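Local coordinates for protein soluble lytic murein transglycosylase (Escherichia coli, PDB 1QSA) that cleaves the glycosidic bonds between N-acetylmuramic acid and N-acetylglucosamine in peptidoglycan, forming a 1,6-anhydro bond in the muramic acid residue, at residues 440-443 and 447-450; 468-473 and 547-552; 476-481 and 585-590; 481-486 and 492-497; 543-548 and 593-598. All blocks are in the same frame, centred on the assembly; numbering follows the deposited sequence.

Contact 1. Residues 440-443 and 447-450; sequences KLWD and ERFP. With SO4 (sulfate ion), chain B; SO4 (sulfate ion), chain H.
Arg448 reaches back over the short link between two helices and meets Trp442 in two ways, through the backbone and through the indole. The polar part within the protein is a single bond: NH1 of Arg448 donates to the carbonyl O of Trp442 at 2.8 Å, on a lone pair in the carbonyl plane, although the oxygen stands 28° out of the guanidinium plane. A bend at chi3 (63°) turns NH1 toward this oxygen. The other N-H groups of NH1 and NH2 go to sulfates, probably from the crystallisation liquor, at the guanidinium edge. Sulfate B takes two fairly straight bonds, from NH1 of Arg448 to O2 and from NH2 to O4 (2.9 and 3.0 Å), while NH2 of Arg448 also donates to O1 of sulfate H at 2.8 Å. Arg476 shares sulfate H and Tyr597 shares sulfate B, making an anion-binding spot between helices.

The guanidinium is also covered on both faces by aromatic rings. CE3 of Trp442 sits over one face, offset toward its rim, and CE2 of Phe449 over the centre of the opposite face. The indole plane stands 73° from that of the guanidinium and presents its edge to NE of Arg448.

The contact belongs to the turn joining helix 429-438, which ends in a Schellman motif at Lys440, to helix 445-448; Leu441 packs on helix 413-425, and Phe449 meets Tyr594 and Tyr597 of helix 582-601.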
# COMPACT_ATOMS: atom_id res chain seq x y z
N LYS A 440 -8.86 2.16 14.76
CA LYS A 440 -8.46 3.56 14.55
C LYS A 440 -8.14 4.21 15.89
O LYS A 440 -8.50 5.36 16.13
CB LYS A 440 -9.55 4.34 13.80
CG LYS A 440 -9.84 3.82 12.41
CD LYS A 440 -10.95 4.62 11.74
CE LYS A 440 -11.23 4.10 10.33
NZ LYS A 440 -10.03 4.24 9.44
N LEU A 441 -7.44 3.46 16.74
CA LEU A 441 -7.04 3.89 18.08
C LEU A 441 -5.72 4.64 17.96
O LEU A 441 -4.71 4.27 18.56
CB LEU A 441 -6.85 2.64 18.97
CG LEU A 441 -8.03 1.65 18.99
CD1 LEU A 441 -7.63 0.37 19.74
CD2 LEU A 441 -9.23 2.31 19.66
N TRP A 442 -5.76 5.75 17.22
CA TRP A 442 -4.56 6.52 16.93
C TRP A 442 -3.82 7.12 18.11
O TRP A 442 -2.62 7.38 18.02
CB TRP A 442 -4.86 7.59 15.88
CG TRP A 442 -5.58 7.08 14.63
CD1 TRP A 442 -6.65 7.67 14.01
CD2 TRP A 442 -5.27 5.90 13.86
NE1 TRP A 442 -7.02 6.93 12.91
CE2 TRP A 442 -6.19 5.85 12.79
CE3 TRP A 442 -4.31 4.89 13.98
CZ2 TRP A 442 -6.18 4.82 11.84
CZ3 TRP A 442 -4.29 3.87 13.03
CH2 TRP A 442 -5.22 3.84 11.98
N ASP A 443 -4.54 7.36 19.21
CA ASP A 443 -3.92 7.93 20.39
C ASP A 443 -3.50 6.89 21.43
O ASP A 443 -2.96 7.26 22.48
CB ASP A 443 -4.81 9.01 21.02
CG ASP A 443 -4.98 10.22 20.11
OD1 ASP A 443 -3.97 10.75 19.60
OD2 ASP A 443 -6.14 10.65 19.91
N GLU A 447 0.31 0.78 22.57
CA GLU A 447 -0.04 -0.41 21.79
C GLU A 447 0.35 -0.26 20.32
O GLU A 447 0.62 -1.26 19.64
CB GLU A 447 -1.53 -0.74 21.91
CG GLU A 447 -1.99 -1.17 23.32
CD GLU A 447 -2.11 -0.02 24.30
OE1 GLU A 447 -2.39 1.12 23.87
OE2 GLU A 447 -1.95 -0.25 25.51
N ARG A 448 0.38 0.98 19.83
CA ARG A 448 0.77 1.25 18.45
C ARG A 448 2.29 1.17 18.26
O ARG A 448 2.77 0.91 17.16
CB ARG A 448 0.34 2.66 18.02
CG ARG A 448 -1.18 2.91 17.94
CD ARG A 448 -1.49 4.32 17.37
NE ARG A 448 -1.01 4.44 16.00
CZ ARG A 448 -0.57 5.57 15.45
NH1 ARG A 448 -0.61 6.72 16.12
NH2 ARG A 448 -0.12 5.55 14.20
N PHE A 449 3.05 1.42 19.33
CA PHE A 449 4.51 1.44 19.22
C PHE A 449 5.15 0.61 20.31
O PHE A 449 5.90 1.12 21.14
CB PHE A 449 4.98 2.90 19.25
CG PHE A 449 4.41 3.72 18.13
CD1 PHE A 449 4.89 3.56 16.83
CD2 PHE A 449 3.30 4.56 18.34
CE1 PHE A 449 4.27 4.21 15.75
CE2 PHE A 449 2.67 5.20 17.28
CZ PHE A 449 3.15 5.03 15.97
N PRO A 450 4.92 -0.71 20.27
CA PRO A 450 5.49 -1.61 21.28
C PRO A 450 7.01 -1.75 21.16
O PRO A 450 7.55 -1.63 20.05
CB PRO A 450 4.79 -2.93 20.98
CG PRO A 450 4.62 -2.89 19.48
CD PRO A 450 4.14 -1.47 19.27
S SO4 B . 1.10 9.32 13.86
O1 SO4 B . 2.46 9.88 13.77
O2 SO4 B . 0.77 9.07 15.28
O3 SO4 B . 0.16 10.30 13.30
O4 SO4 B . 0.99 8.07 13.09
S SO4 H . -0.01 3.05 11.38
O1 SO4 H . 0.80 4.17 11.90
O2 SO4 H . -0.47 3.36 10.02
O3 SO4 H . 0.81 1.82 11.36
O4 SO4 H . -1.17 2.85 12.26

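Contact 2. Residues 468-473 and 547-552; sequences QSYAMA and FSSAAY. With SO4 (sulfate ion), chain L.
With CG turned opposite its backbone N (chi1 178°), the Tyr470 ring extends across to Ser548 and Ser549, whose OG atoms take different rotamers: that of Ser548 lies between backbone N and carbonyl carbon (56°), that of Ser549 beside the backbone N. This is a helix-helix contact inside the lysozyme-like Slt domain, between helices 468-479 and 545-554. The backbones stay well apart, with 9.4 Å between CA of Tyr470 and CA of Ser549, and the tyrosine side chain spans the interval.

All three touching residues are buried, and their hydroxyls cluster together. Tyr470 OH is hydrogen-bonded to Ser548 OG at 2.8 Å, and its short approach to Ser549 OG is a second possible bond. Ser548 OG also lies within bonding distance of Asn544 O, and Ser549 OG is hydrogen-bonded to Arg545 O. Val591 and Asp595 of helix 582-601 and Leu534 of helix 523-540 pack against Tyr470. Ser549 OG lies at the edge of the phenol ring, near its plane, 3.3 Å from CE1 of Tyr470.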
# COMPACT_ATOMS: atom_id res chain seq x y z
N GLN A 468 19.21 2.89 18.87
CA GLN A 468 18.30 1.74 18.95
C GLN A 468 16.87 2.16 18.58
O GLN A 468 16.20 1.48 17.81
CB GLN A 468 18.31 1.13 20.35
CG GLN A 468 17.49 -0.16 20.43
CD GLN A 468 17.30 -0.65 21.85
OE1 GLN A 468 18.17 -0.45 22.70
NE2 GLN A 468 16.17 -1.29 22.12
N SER A 469 16.43 3.29 19.12
CA SER A 469 15.08 3.82 18.86
C SER A 469 14.85 4.03 17.36
O SER A 469 13.76 3.76 16.85
CB SER A 469 14.88 5.14 19.62
OG SER A 469 15.75 6.16 19.13
N TYR A 470 15.89 4.49 16.68
CA TYR A 470 15.81 4.76 15.25
C TYR A 470 15.64 3.47 14.45
O TYR A 470 14.80 3.42 13.53
CB TYR A 470 17.03 5.56 14.80
CG TYR A 470 17.04 5.84 13.33
CD1 TYR A 470 15.94 6.45 12.71
CD2 TYR A 470 18.13 5.45 12.53
CE1 TYR A 470 15.92 6.66 11.32
CE2 TYR A 470 18.11 5.65 11.15
CZ TYR A 470 17.01 6.25 10.56
OH TYR A 470 16.99 6.42 9.19
N ALA A 471 16.43 2.45 14.76
CA ALA A 471 16.31 1.15 14.07
C ALA A 471 14.90 0.59 14.28
O ALA A 471 14.27 0.05 13.36
CB ALA A 471 17.34 0.17 14.58
N MET A 472 14.38 0.75 15.50
CA MET A 472 13.04 0.30 15.82
C MET A 472 11.96 1.06 15.05
O MET A 472 11.00 0.46 14.58
CB MET A 472 12.81 0.36 17.33
CG MET A 472 13.65 -0.68 18.05
SD MET A 472 13.58 -0.61 19.84
CE MET A 472 12.04 -1.49 20.18
N ALA A 473 12.15 2.37 14.88
CA ALA A 473 11.21 3.20 14.12
C ALA A 473 11.15 2.71 12.67
O ALA A 473 10.08 2.65 12.07
CB ALA A 473 11.64 4.67 14.15
N PHE A 547 18.29 11.96 5.93
CA PHE A 547 18.99 11.36 4.79
C PHE A 547 19.01 9.83 4.83
O PHE A 547 18.74 9.19 3.81
CB PHE A 547 20.44 11.87 4.70
CG PHE A 547 20.56 13.37 4.60
CD1 PHE A 547 19.54 14.13 4.05
CD2 PHE A 547 21.71 14.02 5.07
CE1 PHE A 547 19.65 15.52 3.96
CE2 PHE A 547 21.83 15.41 4.98
CZ PHE A 547 20.80 16.16 4.43
N SER A 548 19.28 9.24 5.99
CA SER A 548 19.33 7.78 6.06
C SER A 548 17.96 7.14 5.85
O SER A 548 17.87 6.09 5.23
CB SER A 548 19.95 7.29 7.38
OG SER A 548 19.27 7.83 8.49
N SER A 549 16.91 7.80 6.33
CA SER A 549 15.57 7.26 6.15
C SER A 549 15.19 7.35 4.68
O SER A 549 14.68 6.40 4.11
CB SER A 549 14.54 8.01 7.02
OG SER A 549 14.86 7.85 8.41
N ALA A 550 15.47 8.49 4.06
CA ALA A 550 15.19 8.66 2.64
C ALA A 550 16.00 7.68 1.80
O ALA A 550 15.46 7.09 0.85
CB ALA A 550 15.47 10.10 2.22
N ALA A 551 17.26 7.47 2.16
CA ALA A 551 18.14 6.55 1.44
C ALA A 551 17.68 5.09 1.62
O ALA A 551 17.73 4.30 0.67
CB ALA A 551 19.60 6.71 1.89
N TYR A 552 17.18 4.74 2.80
CA TYR A 552 16.72 3.37 3.04
C TYR A 552 15.51 3.07 2.16
O TYR A 552 15.42 1.99 1.57
CB TYR A 552 16.37 3.18 4.53
CG TYR A 552 16.24 1.72 4.96
CD1 TYR A 552 15.01 1.05 4.83
CD2 TYR A 552 17.33 1.03 5.47
CE1 TYR A 552 14.89 -0.30 5.20
CE2 TYR A 552 17.23 -0.32 5.84
CZ TYR A 552 16.00 -0.98 5.70
OH TYR A 552 15.90 -2.31 6.03
S SO4 L . 21.45 4.31 21.71
O1 SO4 L . 21.06 3.16 20.88
O2 SO4 L . 20.29 5.17 21.96
O3 SO4 L . 21.98 3.83 23.00
O4 SO4 L . 22.49 5.10 21.02

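Contact 3. Residues 476-481 and 585-590; sequences RQESAW and RGYVKN. With SO4 (sulfate ion), chain H.
The hydroxyl of Tyr587 donates to OE2 of Glu478 over 2.6 Å, the shorter of the two hydrogen bonds between residues 476-481 and 585-590. It meets the oxygen from above the carboxylate plane, 35° out of it, and the carboxylate lies at the edge of the phenol ring, with the two planes 56° apart. Glu478 bends at chi2 (-68°), which folds its end toward the tyrosine although its CB leaves the backbone in another direction.

Gln477, next along the helix, makes the second bridge. Its OE1 accepts from ND2 of Asn590 at 3.0 Å, with the donor tilted from the carbonyl plane; the two side chains cross at about a right angle. CG of Gln477 also packs against CE2 of Tyr587 at 3.5 Å. Replacing Gln477 by alanine takes away the amide and CG, and is likely to leave Asn590 ND2 without this acceptor and a gap beside the Tyr587 ring.

Arg476 turns elsewhere: its NH1 and NH2 both donate to O3 of sulfate H, each at 2.9 Å, and its NE is hydrogen-bonded to Arg448 O.

Tyr552 of helix 545-554 packs on both Glu478 and Tyr587. Glu478 is the predicted active-site residue, and a glutamate near the end of a helix, with a tyrosine hydroxyl on its carboxylate, is consistent with the catalytic site of a lysozyme-like lytic transglycosylase.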
# COMPACT_ATOMS: atom_id res chain seq x y z
N ARG A 476 9.27 -0.58 12.53
CA ARG A 476 7.85 -0.34 12.77
C ARG A 476 7.17 0.16 11.49
O ARG A 476 6.10 -0.32 11.11
CB ARG A 476 7.68 0.67 13.91
CG ARG A 476 6.26 1.23 14.06
CD ARG A 476 5.23 0.17 14.41
NE ARG A 476 3.91 0.74 14.64
CZ ARG A 476 3.07 1.12 13.68
NH1 ARG A 476 3.40 0.95 12.40
NH2 ARG A 476 1.88 1.63 14.00
N GLN A 477 7.84 1.08 10.79
CA GLN A 477 7.31 1.62 9.55
C GLN A 477 7.27 0.56 8.46
O GLN A 477 6.27 0.43 7.74
CB GLN A 477 8.15 2.81 9.08
CG GLN A 477 7.96 3.19 7.60
CD GLN A 477 6.56 3.67 7.28
OE1 GLN A 477 5.89 4.28 8.11
NE2 GLN A 477 6.11 3.40 6.06
N GLU A 478 8.34 -0.22 8.36
CA GLU A 478 8.46 -1.23 7.31
C GLU A 478 7.51 -2.42 7.39
O GLU A 478 6.82 -2.75 6.42
CB GLU A 478 9.91 -1.77 7.24
CG GLU A 478 10.97 -0.74 6.78
CD GLU A 478 10.82 -0.34 5.32
OE1 GLU A 478 9.90 -0.84 4.63
OE2 GLU A 478 11.65 0.46 4.84
N SER A 479 7.43 -3.02 8.58
CA SER A 479 6.64 -4.25 8.74
C SER A 479 5.49 -4.24 9.73
O SER A 479 4.77 -5.26 9.83
CB SER A 479 7.59 -5.35 9.20
OG SER A 479 8.07 -5.04 10.50
N ALA A 480 5.34 -3.16 10.49
CA ALA A 480 4.31 -3.09 11.53
C ALA A 480 4.52 -4.28 12.48
O ALA A 480 3.57 -4.84 13.06
CB ALA A 480 2.89 -3.05 10.94
N TRP A 481 5.79 -4.64 12.65
CA TRP A 481 6.25 -5.72 13.51
C TRP A 481 5.94 -7.16 13.12
O TRP A 481 6.10 -8.06 13.95
CB TRP A 481 5.88 -5.45 14.98
CG TRP A 481 6.55 -4.21 15.53
CD1 TRP A 481 5.95 -3.10 16.05
CD2 TRP A 481 7.96 -3.97 15.59
NE1 TRP A 481 6.90 -2.18 16.42
CE2 TRP A 481 8.14 -2.68 16.15
CE3 TRP A 481 9.09 -4.71 15.21
CZ2 TRP A 481 9.41 -2.12 16.34
CZ3 TRP A 481 10.36 -4.16 15.41
CH2 TRP A 481 10.50 -2.86 15.97
N ARG A 585 8.55 10.87 1.01
CA ARG A 585 8.24 12.01 1.88
C ARG A 585 7.42 11.53 3.08
O ARG A 585 7.72 11.86 4.24
CB ARG A 585 7.46 13.06 1.08
CG ARG A 585 7.23 14.35 1.82
CD ARG A 585 6.64 15.41 0.88
NE ARG A 585 5.33 15.05 0.33
CZ ARG A 585 5.08 14.82 -0.96
NH1 ARG A 585 6.05 14.89 -1.86
NH2 ARG A 585 3.85 14.53 -1.36
N GLY A 586 6.40 10.72 2.82
CA GLY A 586 5.57 10.19 3.90
C GLY A 586 6.35 9.24 4.80
O GLY A 586 6.14 9.22 6.03
N TYR A 587 7.24 8.46 4.21
CA TYR A 587 8.08 7.51 4.95
C TYR A 587 8.96 8.26 5.96
O TYR A 587 9.03 7.89 7.14
CB TYR A 587 8.96 6.76 3.94
CG TYR A 587 9.87 5.69 4.52
CD1 TYR A 587 11.15 6.00 4.96
CD2 TYR A 587 9.46 4.37 4.58
CE1 TYR A 587 12.01 5.02 5.45
CE2 TYR A 587 10.31 3.36 5.06
CZ TYR A 587 11.58 3.70 5.50
OH TYR A 587 12.45 2.73 5.94
N VAL A 588 9.62 9.33 5.50
CA VAL A 588 10.51 10.11 6.36
C VAL A 588 9.73 10.74 7.52
O VAL A 588 10.17 10.67 8.66
CB VAL A 588 11.28 11.17 5.54
CG1 VAL A 588 12.10 12.06 6.45
CG2 VAL A 588 12.20 10.45 4.56
N LYS A 589 8.57 11.31 7.21
CA LYS A 589 7.72 11.92 8.24
C LYS A 589 7.33 10.88 9.28
O LYS A 589 7.44 11.12 10.49
CB LYS A 589 6.48 12.53 7.60
CG LYS A 589 6.77 13.77 6.77
CD LYS A 589 5.50 14.31 6.15
CE LYS A 589 5.78 15.58 5.35
NZ LYS A 589 4.52 16.04 4.66
N ASN A 590 6.88 9.72 8.83
CA ASN A 590 6.50 8.66 9.75
C ASN A 590 7.67 8.20 10.62
O ASN A 590 7.56 8.12 11.83
CB ASN A 590 5.98 7.43 8.99
CG ASN A 590 4.56 7.62 8.47
OD1 ASN A 590 3.87 8.58 8.83
ND2 ASN A 590 4.12 6.67 7.65
S SO4 H . -0.01 3.05 11.38
O1 SO4 H . 0.80 4.17 11.90
O2 SO4 H . -0.47 3.36 10.02
O3 SO4 H . 0.81 1.82 11.36
O4 SO4 H . -1.17 2.85 12.26

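Contact 4. Residues 481-486 and 492-497; sequences WNPKVK and SGLMQI
Val485 O receives the backbone N of Gly493 at 2.9 Å, and this is the central tie of a compact loop pair in the Slt domain: a lone beta bridge, Lys486 with Ser492, flanked by type I turns at 482-485 and 493-496 and by a G1 bulge where Gln496 and Ile497 face Ser492. The tight side is apolar. CD2 of Leu494 lodges between the proline and the indole, 3.6 Å from CA of Pro483 and 3.9 Å from CE3 of Trp481, which it meets at the ring edge. Leu494 and Pro483 lie side by side, pointing the same way, whereas the tryptophan crosses the leucine at about a right angle; its NE1 is hydrogen-bonded to Tyr598 OH.

Backbone closeness continues next to this packing. Gly493 CA comes to 3.3 Å from Pro483 O in a CA-H...O contact, and a water accepts from Leu494 N and donates to Pro483 O. Positive phi (70°) at Gly493 suits glycine.

Toward solvent the fit loosens. Lys486 is exposed and its amine end leads away from Ser492. Gln496, which touches Glu478, gives Val485 O a weak bond only. A bend at chi2 (-71°) brings its NE2 back to Gly493 O at 3.0 Å, in the amide plane and on a carbonyl lone pair.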
# COMPACT_ATOMS: atom_id res chain seq x y z
N TRP A 481 5.79 -4.64 12.65
CA TRP A 481 6.25 -5.72 13.51
C TRP A 481 5.94 -7.16 13.12
O TRP A 481 6.10 -8.06 13.95
CB TRP A 481 5.88 -5.45 14.98
CG TRP A 481 6.55 -4.21 15.53
CD1 TRP A 481 5.95 -3.10 16.05
CD2 TRP A 481 7.96 -3.97 15.59
NE1 TRP A 481 6.90 -2.18 16.42
CE2 TRP A 481 8.14 -2.68 16.15
CE3 TRP A 481 9.09 -4.71 15.21
CZ2 TRP A 481 9.41 -2.12 16.34
CZ3 TRP A 481 10.36 -4.16 15.41
CH2 TRP A 481 10.50 -2.86 15.97
N ASN A 482 5.49 -7.41 11.89
CA ASN A 482 5.26 -8.80 11.47
C ASN A 482 6.58 -9.28 10.84
O ASN A 482 6.95 -8.81 9.76
CB ASN A 482 4.11 -8.86 10.47
CG ASN A 482 3.90 -10.25 9.90
OD1 ASN A 482 4.64 -11.18 10.20
ND2 ASN A 482 2.86 -10.39 9.09
N PRO A 483 7.30 -10.21 11.49
CA PRO A 483 8.57 -10.71 10.96
C PRO A 483 8.48 -11.60 9.72
O PRO A 483 9.50 -11.88 9.09
CB PRO A 483 9.15 -11.51 12.14
CG PRO A 483 7.94 -12.04 12.83
CD PRO A 483 6.94 -10.89 12.76
N LYS A 484 7.27 -12.03 9.39
CA LYS A 484 7.05 -12.94 8.26
C LYS A 484 6.47 -12.28 7.01
O LYS A 484 6.26 -12.96 5.99
CB LYS A 484 6.13 -14.08 8.71
CG LYS A 484 6.56 -14.74 10.03
CD LYS A 484 7.95 -15.36 9.92
CE LYS A 484 8.42 -15.92 11.26
NZ LYS A 484 9.79 -16.53 11.12
N VAL A 485 6.24 -10.97 7.05
CA VAL A 485 5.63 -10.32 5.89
C VAL A 485 6.60 -10.10 4.73
O VAL A 485 7.78 -9.81 4.94
CB VAL A 485 4.93 -8.98 6.29
CG1 VAL A 485 5.96 -7.90 6.66
CG2 VAL A 485 4.03 -8.49 5.16
N LYS A 486 6.12 -10.35 3.51
CA LYS A 486 6.92 -10.15 2.30
C LYS A 486 6.08 -9.31 1.35
O LYS A 486 4.89 -9.60 1.15
CB LYS A 486 7.24 -11.46 1.60
CG LYS A 486 8.16 -12.37 2.35
CD LYS A 486 8.38 -13.66 1.56
CE LYS A 486 9.08 -13.42 0.23
NZ LYS A 486 9.27 -14.71 -0.52
N SER A 492 11.52 -8.42 2.47
CA SER A 492 11.23 -9.39 3.51
C SER A 492 11.45 -9.02 4.96
O SER A 492 12.44 -8.38 5.32
CB SER A 492 12.01 -10.67 3.23
OG SER A 492 11.63 -11.25 1.99
N GLY A 493 10.53 -9.51 5.80
CA GLY A 493 10.67 -9.36 7.23
C GLY A 493 10.53 -8.03 7.91
O GLY A 493 10.04 -7.06 7.32
N LEU A 494 11.07 -7.98 9.13
CA LEU A 494 10.95 -6.81 10.00
C LEU A 494 11.38 -5.50 9.41
O LEU A 494 10.70 -4.50 9.57
CB LEU A 494 11.67 -7.04 11.33
CG LEU A 494 11.07 -8.11 12.26
CD1 LEU A 494 12.01 -8.30 13.45
CD2 LEU A 494 9.65 -7.72 12.72
N MET A 495 12.49 -5.53 8.67
CA MET A 495 13.01 -4.30 8.07
C MET A 495 12.84 -4.26 6.55
O MET A 495 13.42 -3.41 5.88
CB MET A 495 14.45 -4.07 8.53
CG MET A 495 14.52 -3.93 10.05
SD MET A 495 16.15 -3.57 10.71
CE MET A 495 16.34 -1.85 10.17
N GLN A 496 11.99 -5.16 6.05
CA GLN A 496 11.65 -5.24 4.63
C GLN A 496 12.86 -5.14 3.72
O GLN A 496 12.96 -4.26 2.85
CB GLN A 496 10.58 -4.18 4.30
CG GLN A 496 9.19 -4.54 4.87
CD GLN A 496 8.57 -5.69 4.11
OE1 GLN A 496 8.01 -5.50 3.03
NE2 GLN A 496 8.69 -6.89 4.65
N ILE A 497 13.77 -6.08 3.94
CA ILE A 497 15.03 -6.16 3.22
C ILE A 497 14.87 -6.90 1.89
O ILE A 497 14.32 -8.00 1.85
CB ILE A 497 16.07 -6.90 4.09
CG1 ILE A 497 16.25 -6.17 5.42
CG2 ILE A 497 17.42 -6.91 3.38
CD1 ILE A 497 17.08 -6.97 6.43
O HOH W 1 12.06 -10.80 9.90

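Contact 5. Residues 543-548 and 593-598; sequences NNRIFS and AYDAYY. With SO4 (sulfate ion), chain B.
Arg545 and Asp595 point at each other from helix 545-554 and helix 582-601 and join in a buried salt bridge, NH1 of Arg545 to OD2 of Asp595 at 2.7 Å. The groups do not lie flat together: guanidinium and carboxylate planes are 63° apart, and OD2 is met on its anti side, 35° out of the carboxylate plane. One nitrogen thus does the bonding, and CD of Arg545 runs alongside at 3.4 Å from the same OD2. The carboxylate arrives with CG opposite the backbone N of Asp595 (chi1 -164°).

Each charge has further partners. Arg545 NH2 pairs with Glu613 and bonds to Leu608 O, while Asp595 OD1 accepts from Ser469 OG of helix 468-479. A leucine in place of Arg545 would probably leave the buried Asp595 OD2, and Glu613, without their cationic mate.

Asn544 OD1 caps its helix through Phe547 N, 3.1 Å away, and Tyr597 OH is hydrogen-bonded to sulfate B. A buried interhelical salt bridge beside an Asn N-cap joins Slt-domain helix 545-554 to helix 582-601.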
# COMPACT_ATOMS: atom_id res chain seq x y z
N ASN A 543 25.35 10.87 9.62
CA ASN A 543 24.56 10.59 10.82
C ASN A 543 23.31 11.46 10.91
O ASN A 543 22.91 11.89 12.00
CB ASN A 543 25.44 10.75 12.08
CG ASN A 543 26.49 9.66 12.22
OD1 ASN A 543 26.80 8.93 11.27
ND2 ASN A 543 27.07 9.54 13.41
N ASN A 544 22.65 11.62 9.78
CA ASN A 544 21.43 12.43 9.69
C ASN A 544 20.27 11.50 9.34
O ASN A 544 20.28 10.87 8.29
CB ASN A 544 21.64 13.51 8.62
CG ASN A 544 20.43 14.40 8.46
OD1 ASN A 544 19.35 13.94 8.09
ND2 ASN A 544 20.61 15.70 8.72
N ARG A 545 19.28 11.42 10.23
CA ARG A 545 18.14 10.52 10.05
C ARG A 545 17.21 10.87 8.89
O ARG A 545 16.51 10.00 8.38
CB ARG A 545 17.37 10.36 11.36
CG ARG A 545 18.20 9.67 12.46
CD ARG A 545 17.47 9.74 13.80
NE ARG A 545 17.10 11.14 14.04
CZ ARG A 545 15.87 11.55 14.34
NH1 ARG A 545 14.89 10.68 14.57
NH2 ARG A 545 15.64 12.86 14.47
N ILE A 546 17.21 12.13 8.46
CA ILE A 546 16.37 12.48 7.32
C ILE A 546 16.97 11.80 6.09
O ILE A 546 16.27 11.12 5.34
CB ILE A 546 16.31 14.02 7.11
CG1 ILE A 546 15.53 14.67 8.27
CG2 ILE A 546 15.67 14.36 5.76
CD1 ILE A 546 15.58 16.21 8.27
N PHE A 547 18.29 11.96 5.93
CA PHE A 547 18.99 11.36 4.79
C PHE A 547 19.01 9.83 4.83
O PHE A 547 18.74 9.19 3.81
CB PHE A 547 20.44 11.87 4.70
CG PHE A 547 20.56 13.37 4.60
CD1 PHE A 547 19.54 14.13 4.05
CD2 PHE A 547 21.71 14.02 5.07
CE1 PHE A 547 19.65 15.52 3.96
CE2 PHE A 547 21.83 15.41 4.98
CZ PHE A 547 20.80 16.16 4.43
N SER A 548 19.28 9.24 5.99
CA SER A 548 19.33 7.78 6.06
C SER A 548 17.96 7.14 5.85
O SER A 548 17.87 6.09 5.23
CB SER A 548 19.95 7.29 7.38
OG SER A 548 19.27 7.83 8.49
N ALA A 593 8.54 10.71 13.32
CA ALA A 593 7.53 10.73 14.37
C ALA A 593 7.64 9.46 15.24
O ALA A 593 7.62 9.54 16.48
CB ALA A 593 6.13 10.83 13.76
N TYR A 594 7.88 8.32 14.60
CA TYR A 594 7.99 7.04 15.32
C TYR A 594 9.22 6.96 16.21
O TYR A 594 9.17 6.39 17.30
CB TYR A 594 8.00 5.87 14.34
CG TYR A 594 6.74 5.67 13.51
CD1 TYR A 594 5.60 6.47 13.69
CD2 TYR A 594 6.71 4.69 12.53
CE1 TYR A 594 4.45 6.28 12.88
CE2 TYR A 594 5.58 4.49 11.72
CZ TYR A 594 4.46 5.30 11.91
OH TYR A 594 3.39 5.14 11.08
N ASP A 595 10.32 7.54 15.74
CA ASP A 595 11.56 7.55 16.53
C ASP A 595 11.29 8.34 17.82
O ASP A 595 11.67 7.91 18.91
CB ASP A 595 12.72 8.15 15.71
CG ASP A 595 14.08 7.83 16.30
OD1 ASP A 595 14.12 7.20 17.37
OD2 ASP A 595 15.12 8.19 15.71
N ALA A 596 10.57 9.46 17.71
CA ALA A 596 10.22 10.24 18.91
C ALA A 596 9.36 9.40 19.87
O ALA A 596 9.61 9.40 21.08
CB ALA A 596 9.50 11.53 18.52
N TYR A 597 8.38 8.67 19.34
CA TYR A 597 7.54 7.82 20.18
C TYR A 597 8.40 6.76 20.87
O TYR A 597 8.26 6.53 22.06
CB TYR A 597 6.46 7.11 19.37
CG TYR A 597 5.46 8.01 18.70
CD1 TYR A 597 5.09 9.22 19.27
CD2 TYR A 597 4.88 7.64 17.48
CE1 TYR A 597 4.17 10.06 18.65
CE2 TYR A 597 3.96 8.47 16.85
CZ TYR A 597 3.61 9.68 17.44
OH TYR A 597 2.74 10.51 16.80
N TYR A 598 9.32 6.14 20.12
CA TYR A 598 10.19 5.13 20.70
C TYR A 598 11.10 5.69 21.78
O TYR A 598 11.28 5.07 22.83
CB TYR A 598 10.97 4.37 19.61
CG TYR A 598 10.16 3.19 19.11
CD1 TYR A 598 9.91 2.10 19.94
CD2 TYR A 598 9.53 3.22 17.86
CE1 TYR A 598 9.04 1.07 19.55
CE2 TYR A 598 8.65 2.19 17.46
CZ TYR A 598 8.40 1.13 18.32
OH TYR A 598 7.47 0.17 17.98
S SO4 B . 1.10 9.32 13.86
O1 SO4 B . 2.46 9.88 13.77
O2 SO4 B . 0.77 9.07 15.28
O3 SO4 B . 0.16 10.30 13.30
O4 SO4 B . 0.99 8.07 13.09

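Overall arrangement
Contacts 2, 3 and 5 form the centre of the set, their centres only 6 to 10 Å apart, and they draw on three helices: 468-479 in contacts 2 and 3, 545-554 in contacts 2 and 5, and 582-601 in contacts 3 and 5. Contact 1 comes first along the chain, about 14 Å from contact 3 centre to centre, and ties the loop after helix 429-438 to helices 468-479 and 582-601 through Phe449, Pro450 and the two sulfates. Contact 4 is nested within the loops closed by contacts 2 and 3 and shares Trp481 with contact 3. Contacts 2, 3 and 4 thus gather round the predicted catalytic glutamate, which contact 3 holds.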